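Local coordinates for elastinolytic metalloprotease (Pseudoalteromonas sp. CF6-2, PDB 6IK4), which probably acts as a zinc-dependent endopeptidase of the M23 family, this chain holding its metal-binding peptidase domain, at residues S62-V67 with N76-S81; P29-D34 with H120-Q125. All coordinates share one frame; numbering follows the deposited sequence.

Contact 1: S62-V67 with N76-S81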
loop_
_atom_site.group_PDB
_atom_site.type_symbol
_atom_site.label_atom_id
_atom_site.label_comp_id
_atom_site.label_asym_id
_atom_site.label_seq_id
_atom_site.Cartn_x
_atom_site.Cartn_y
_atom_site.Cartn_z
ATOM N N SER A 62 -1.845 16.077 4.932
ATOM C CA SER A 62 -2.712 15.967 3.767
ATOM C C SER A 62 -2.304 14.834 2.826
ATOM O O SER A 62 -3.050 14.541 1.888
ATOM C CB SER A 62 -2.732 17.291 2.998
ATOM O OG SER A 62 -1.520 17.461 2.282
ATOM N N CYS A 63 -1.144 14.205 3.030
ATOM C CA CYS A 63 -0.673 13.173 2.109
ATOM C C CYS A 63 -0.387 11.846 2.811
ATOM O O CYS A 63 0.286 10.980 2.242
ATOM C CB CYS A 63 0.568 13.655 1.346
ATOM S SG CYS A 63 2.074 13.878 2.327
ATOM N N ASN A 64 -0.914 11.646 4.021
ATOM C CA ASN A 64 -0.466 10.530 4.854
ATOM C C ASN A 64 -1.584 10.149 5.815
ATOM O O ASN A 64 -1.931 10.925 6.715
ATOM C CB ASN A 64 0.809 10.915 5.601
ATOM C CG ASN A 64 1.397 9.767 6.394
ATOM O OD1 ASN A 64 1.013 8.610 6.220
ATOM N ND2 ASN A 64 2.366 10.077 7.248
ATOM N N ILE A 65 -2.151 8.957 5.630
ATOM C CA ILE A 65 -3.303 8.519 6.410
ATOM C C ILE A 65 -3.123 7.047 6.768
ATOM O O ILE A 65 -2.462 6.293 6.047
ATOM C CB ILE A 65 -4.621 8.753 5.635
ATOM C CG1 ILE A 65 -5.836 8.656 6.558
ATOM C CG2 ILE A 65 -4.749 7.768 4.467
ATOM C CD1 ILE A 65 -7.134 9.000 5.866
ATOM N N ARG A 66 -3.724 6.640 7.892
ATOM C CA ARG A 66 -3.573 5.286 8.412
ATOM C C ARG A 66 -4.922 4.741 8.872
ATOM O O ARG A 66 -5.760 5.490 9.391
ATOM C CB ARG A 66 -2.566 5.266 9.580
ATOM C CG ARG A 66 -2.308 3.886 10.195
ATOM C CD ARG A 66 -1.342 3.973 11.359
ATOM N NE ARG A 66 -0.035 4.519 10.981
ATOM C CZ ARG A 66 0.995 4.621 11.817
ATOM N NH1 ARG A 66 0.877 4.208 13.074
ATOM N NH2 ARG A 66 2.145 5.130 11.396
ATOM N N VAL A 67 -5.125 3.436 8.670
ATOM C CA VAL A 67 -6.288 2.704 9.159
ATOM C C VAL A 67 -5.790 1.686 10.178
ATOM O O VAL A 67 -5.040 0.772 9.821
ATOM C CB VAL A 67 -7.041 1.989 8.024
ATOM C CG1 VAL A 67 -8.302 1.286 8.582
ATOM C CG2 VAL A 67 -7.391 2.966 6.895
ATOM N N ASN A 76 -0.778 1.829 6.399
ATOM C CA ASN A 76 -0.478 3.237 6.211
ATOM C C ASN A 76 -0.392 3.509 4.718
ATOM O O ASN A 76 0.075 2.656 3.958
ATOM C CB ASN A 76 0.829 3.602 6.914
ATOM C CG ASN A 76 0.941 5.083 7.201
ATOM O OD1 ASN A 76 0.521 5.550 8.258
ATOM N ND2 ASN A 76 1.501 5.838 6.249
ATOM N N TYR A 77 -0.880 4.684 4.303
ATOM C CA TYR A 77 -0.993 5.073 2.900
ATOM C C TYR A 77 -0.324 6.431 2.747
ATOM O O TYR A 77 -0.836 7.424 3.268
ATOM C CB TYR A 77 -2.465 5.155 2.460
ATOM C CG TYR A 77 -3.251 3.891 2.761
ATOM C CD1 TYR A 77 -3.686 3.604 4.062
ATOM C CD2 TYR A 77 -3.543 2.978 1.754
ATOM C CE1 TYR A 77 -4.387 2.433 4.345
ATOM C CE2 TYR A 77 -4.248 1.810 2.027
ATOM C CZ TYR A 77 -4.653 1.533 3.321
ATOM O OH TYR A 77 -5.348 0.363 3.593
ATOM N N TYR A 78 0.781 6.486 2.001
ATOM C CA TYR A 78 1.558 7.707 1.846
ATOM C C TYR A 78 1.631 8.091 0.364
ATOM O O TYR A 78 1.391 7.264 -0.523
ATOM C CB TYR A 78 2.971 7.548 2.461
ATOM C CG TYR A 78 3.762 8.841 2.480
ATOM C CD1 TYR A 78 3.341 9.923 3.245
ATOM C CD2 TYR A 78 4.906 8.994 1.707
ATOM C CE1 TYR A 78 4.054 11.128 3.251
ATOM C CE2 TYR A 78 5.622 10.189 1.710
ATOM C CZ TYR A 78 5.185 11.251 2.480
ATOM O OH TYR A 78 5.896 12.446 2.479
ATOM N N HIS A 79 1.920 9.380 0.117
ATOM C CA HIS A 79 1.832 10.025 -1.207
ATOM C C HIS A 79 0.381 10.266 -1.634
ATOM O O HIS A 79 0.054 10.153 -2.815
ATOM C CB HIS A 79 2.556 9.238 -2.310
ATOM C CG HIS A 79 3.980 8.899 -2.008
ATOM N ND1 HIS A 79 4.910 9.842 -1.625
ATOM C CD2 HIS A 79 4.645 7.721 -2.088
ATOM C CE1 HIS A 79 6.085 9.253 -1.463
ATOM N NE2 HIS A 79 5.950 7.966 -1.734
ATOM N N MET A 80 -0.484 10.638 -0.687
ATOM C CA MET A 80 -1.917 10.738 -0.930
ATOM C C MET A 80 -2.346 12.177 -1.211
ATOM O O MET A 80 -1.624 13.141 -0.940
ATOM C CB MET A 80 -2.707 10.208 0.281
ATOM C CG MET A 80 -2.426 8.748 0.640
ATOM S SD MET A 80 -3.004 7.662 -0.676
ATOM C CE MET A 80 -4.782 7.837 -0.565
ATOM N N SER A 81 -3.569 12.305 -1.731
ATOM C CA SER A 81 -4.236 13.594 -1.876
ATOM C C SER A 81 -5.736 13.388 -1.696
ATOM O O SER A 81 -6.230 12.256 -1.649
ATOM C CB SER A 81 -3.933 14.231 -3.236
ATOM O OG SER A 81 -4.621 13.552 -4.276
HETATM O O HOH W 1 2.829 7.505 8.888
#

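Contact 2: P29-D34 with H120-Q125. With ZN (zinc ion), chain B.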
loop_
_atom_site.group_PDB
_atom_site.type_symbol
_atom_site.label_atom_id
_atom_site.label_comp_id
_atom_site.label_asym_id
_atom_site.label_seq_id
_atom_site.Cartn_x
_atom_site.Cartn_y
_atom_site.Cartn_z
ATOM N N PRO A 29 12.400 -3.672 8.581
ATOM C CA PRO A 29 11.942 -4.831 7.798
ATOM C C PRO A 29 11.344 -4.393 6.462
ATOM O O PRO A 29 11.167 -3.191 6.283
ATOM C CB PRO A 29 10.876 -5.452 8.697
ATOM C CG PRO A 29 10.288 -4.286 9.418
ATOM C CD PRO A 29 11.363 -3.210 9.520
ATOM N N TYR A 30 11.040 -5.324 5.549
ATOM C CA TYR A 30 10.420 -4.953 4.270
ATOM C C TYR A 30 8.914 -4.935 4.487
ATOM O O TYR A 30 8.215 -5.930 4.280
ATOM C CB TYR A 30 10.821 -5.905 3.155
ATOM C CG TYR A 30 12.322 -5.980 2.981
ATOM C CD1 TYR A 30 13.139 -4.913 3.350
ATOM C CD2 TYR A 30 12.921 -7.127 2.472
ATOM C CE1 TYR A 30 14.529 -4.991 3.206
ATOM C CE2 TYR A 30 14.294 -7.213 2.323
ATOM C CZ TYR A 30 15.091 -6.146 2.694
ATOM O OH TYR A 30 16.456 -6.260 2.548
ATOM N N SER A 31 8.424 -3.770 4.888
ATOM C CA SER A 31 7.059 -3.562 5.358
ATOM C C SER A 31 6.134 -2.947 4.319
ATOM O O SER A 31 4.929 -2.841 4.575
ATOM C CB SER A 31 7.086 -2.623 6.553
ATOM O OG SER A 31 7.543 -1.354 6.125
ATOM N N SER A 32 6.664 -2.494 3.187
ATOM C CA SER A 32 5.942 -1.582 2.319
ATOM C C SER A 32 5.972 -2.049 0.867
ATOM O O SER A 32 6.897 -2.741 0.435
ATOM C CB SER A 32 6.535 -0.165 2.409
ATOM O OG SER A 32 6.549 0.308 3.752
ATOM N N LEU A 33 4.949 -1.633 0.118
ATOM C CA LEU A 33 4.831 -1.862 -1.317
ATOM C C LEU A 33 4.379 -0.570 -1.970
ATOM O O LEU A 33 3.594 0.179 -1.384
ATOM C CB LEU A 33 3.813 -2.977 -1.629
ATOM C CG LEU A 33 4.172 -4.374 -1.124
ATOM C CD1 LEU A 33 2.916 -5.241 -1.035
ATOM C CD2 LEU A 33 5.212 -5.025 -2.046
ATOM N N ASP A 34 4.874 -0.302 -3.179
ATOM C CA ASP A 34 4.400 0.826 -3.974
ATOM C C ASP A 34 3.431 0.306 -5.035
ATOM O O ASP A 34 3.806 -0.532 -5.859
ATOM C CB ASP A 34 5.573 1.569 -4.620
ATOM C CG ASP A 34 6.492 2.194 -3.589
ATOM O OD1 ASP A 34 6.023 2.446 -2.469
ATOM O OD2 ASP A 34 7.674 2.444 -3.896
ATOM N N HIS A 120 2.434 4.603 -1.444
ATOM C CA HIS A 120 3.374 3.852 -0.626
ATOM C C HIS A 120 2.556 3.224 0.494
ATOM O O HIS A 120 2.054 3.933 1.366
ATOM C CB HIS A 120 4.457 4.799 -0.096
ATOM C CG HIS A 120 5.363 4.211 0.946
ATOM N ND1 HIS A 120 6.470 3.454 0.632
ATOM C CD2 HIS A 120 5.362 4.333 2.295
ATOM C CE1 HIS A 120 7.100 3.115 1.743
ATOM N NE2 HIS A 120 6.447 3.634 2.768
ATOM N N PHE A 121 2.407 1.904 0.450
ATOM C CA PHE A 121 1.516 1.143 1.328
ATOM C C PHE A 121 2.343 0.369 2.352
ATOM O O PHE A 121 3.233 -0.388 1.966
ATOM C CB PHE A 121 0.680 0.199 0.458
ATOM C CG PHE A 121 -0.194 -0.769 1.212
ATOM C CD1 PHE A 121 -1.465 -0.403 1.628
ATOM C CD2 PHE A 121 0.226 -2.076 1.421
ATOM C CE1 PHE A 121 -2.289 -1.313 2.291
ATOM C CE2 PHE A 121 -0.587 -2.988 2.086
ATOM C CZ PHE A 121 -1.844 -2.604 2.514
ATOM N N THR A 122 2.030 0.520 3.648
ATOM C CA THR A 122 2.864 -0.029 4.720
ATOM C C THR A 122 2.010 -0.793 5.724
ATOM O O THR A 122 0.942 -0.316 6.114
ATOM C CB THR A 122 3.627 1.088 5.471
ATOM O OG1 THR A 122 4.401 1.861 4.544
ATOM C CG2 THR A 122 4.540 0.516 6.615
ATOM N N LEU A 123 2.500 -1.959 6.157
ATOM C CA LEU A 123 1.869 -2.747 7.218
ATOM C C LEU A 123 2.550 -2.464 8.554
ATOM O O LEU A 123 3.785 -2.499 8.651
ATOM C CB LEU A 123 1.947 -4.246 6.914
ATOM C CG LEU A 123 1.317 -5.175 7.968
ATOM C CD1 LEU A 123 -0.208 -4.982 8.026
ATOM C CD2 LEU A 123 1.663 -6.653 7.706
ATOM N N LEU A 124 1.744 -2.233 9.590
ATOM C CA LEU A 124 2.256 -1.952 10.914
ATOM C C LEU A 124 1.555 -2.850 11.921
ATOM O O LEU A 124 0.454 -3.346 11.677
ATOM C CB LEU A 124 2.041 -0.480 11.306
ATOM C CG LEU A 124 2.643 0.584 10.391
ATOM C CD1 LEU A 124 1.600 1.082 9.433
ATOM C CD2 LEU A 124 3.199 1.733 11.221
ATOM N N GLN A 125 2.218 -3.056 13.054
ATOM C CA GLN A 125 1.568 -3.641 14.221
ATOM C C GLN A 125 2.000 -2.835 15.436
ATOM O O GLN A 125 3.175 -2.485 15.559
ATOM C CB GLN A 125 1.924 -5.128 14.419
ATOM C CG GLN A 125 0.980 -5.784 15.478
ATOM C CD GLN A 125 1.434 -7.142 15.973
ATOM O OE1 GLN A 125 2.366 -7.734 15.437
ATOM N NE2 GLN A 125 0.771 -7.640 17.015
HETATM ZN ZN ZN B . 7.433 2.945 -1.101
#

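Contact 1: S62-V67 with N76-S81
N76 reaches across the antiparallel hairpin to two residues of the neighbouring strand, N64 and R66. It is the non-hydrogen-bonded partner of R66; from its CB, CG stands anti to the backbone N (chi1 -159°) and lies 3.8 Å from I65 O. From there the amide splits its work. N76 ND2 donates to N64 OD1 at 2.8 Å, in the plane of that carbonyl, although the two amides are turned 70° apart. N76 OD1 takes an almost straight bond from R66 NE at 3.0 Å, lying in the guanidinium plane, and a water bridges the same oxygen to N64 ND2. An alanine here would probably leave R66 NE and N64 OD1 without these mates and the arginine chain freer to swing. Further along, Y78 turns its ring edge to N64 CB, while C63 SG, disulfide-bonded to C109, lies oblique to the ring, 3.5 Å from Y78 CE1. Backbone bonds pair I65 with Y77 in both directions, and M80 N closes on C63 O. Strand 55-61 flanks 64-68 on one side of the hairpin; on the other, strands 96-100 and 119-125 adjoin 73-81, which carries H79, a predicted proton donor/acceptor of the active site.

Contact 2: P29-D34 with H120-Q125
D34 and H120 converge on the zinc from neighbouring antiparallel strands, a non-hydrogen-bonded pair in the core β-sheet of the M23 peptidase fold. The carboxylate and imidazole planes stand 51° apart, and the two ligand atoms, D34 OD1 and H120 ND1, are each 2.0 Å from the metal. CG of H120 is anti to the backbone N (chi1 170°), and the turn about CB-CG (chi2 84°) presents ND1 to the zinc and leaves NE2 on the far side of the ring, bonded to N23 OD1. H21 completes the protein part of the site. Next along the same face, S32 lies beside the imidazole, its CB 3.4 Å from H120 CE1 in an oblique approach. S32 and T122 form the next non-hydrogen-bonded pair, and both place their hydroxyl anti to the carbonyl carbon, bringing the two oxygens tip to tip. The reverse face carries L33 and F121, whose backbones exchange two hydrogen bonds and so fix the register of the metal ligands. Two residues before L33, S31 O accepts from L123 N at 3.0 Å; S31 and S32 together face H21 in a classic β-bulge. Between the strands, the hydroxyl pair S32 OG and T122 OG1 is hydrogen-bonded at 2.8 Å.

How the contacts relate
Contacts 1 and 2 have centres about 12 Å apart in one antiparallel sheet, where strands 73-81 and 119-125 are neighbours. The order across this part is therefore 64-68, 73-81, 119-125, 32-36. Probable backbone hydrogen bonds, N76 N to T122 O at 2.8 Å and Y78 N to H120 O at 2.9 Å, join the two pairs. In sequence, 29-34 comes first, the whole hairpin of contact 1 follows, and 120-125 comes last, so a local pairing lies within a long-range one. This arrangement brings H79, a predicted active-site residue from contact 1, against the zinc ligand H120 of contact 2, with H118, also predicted catalytic, close by.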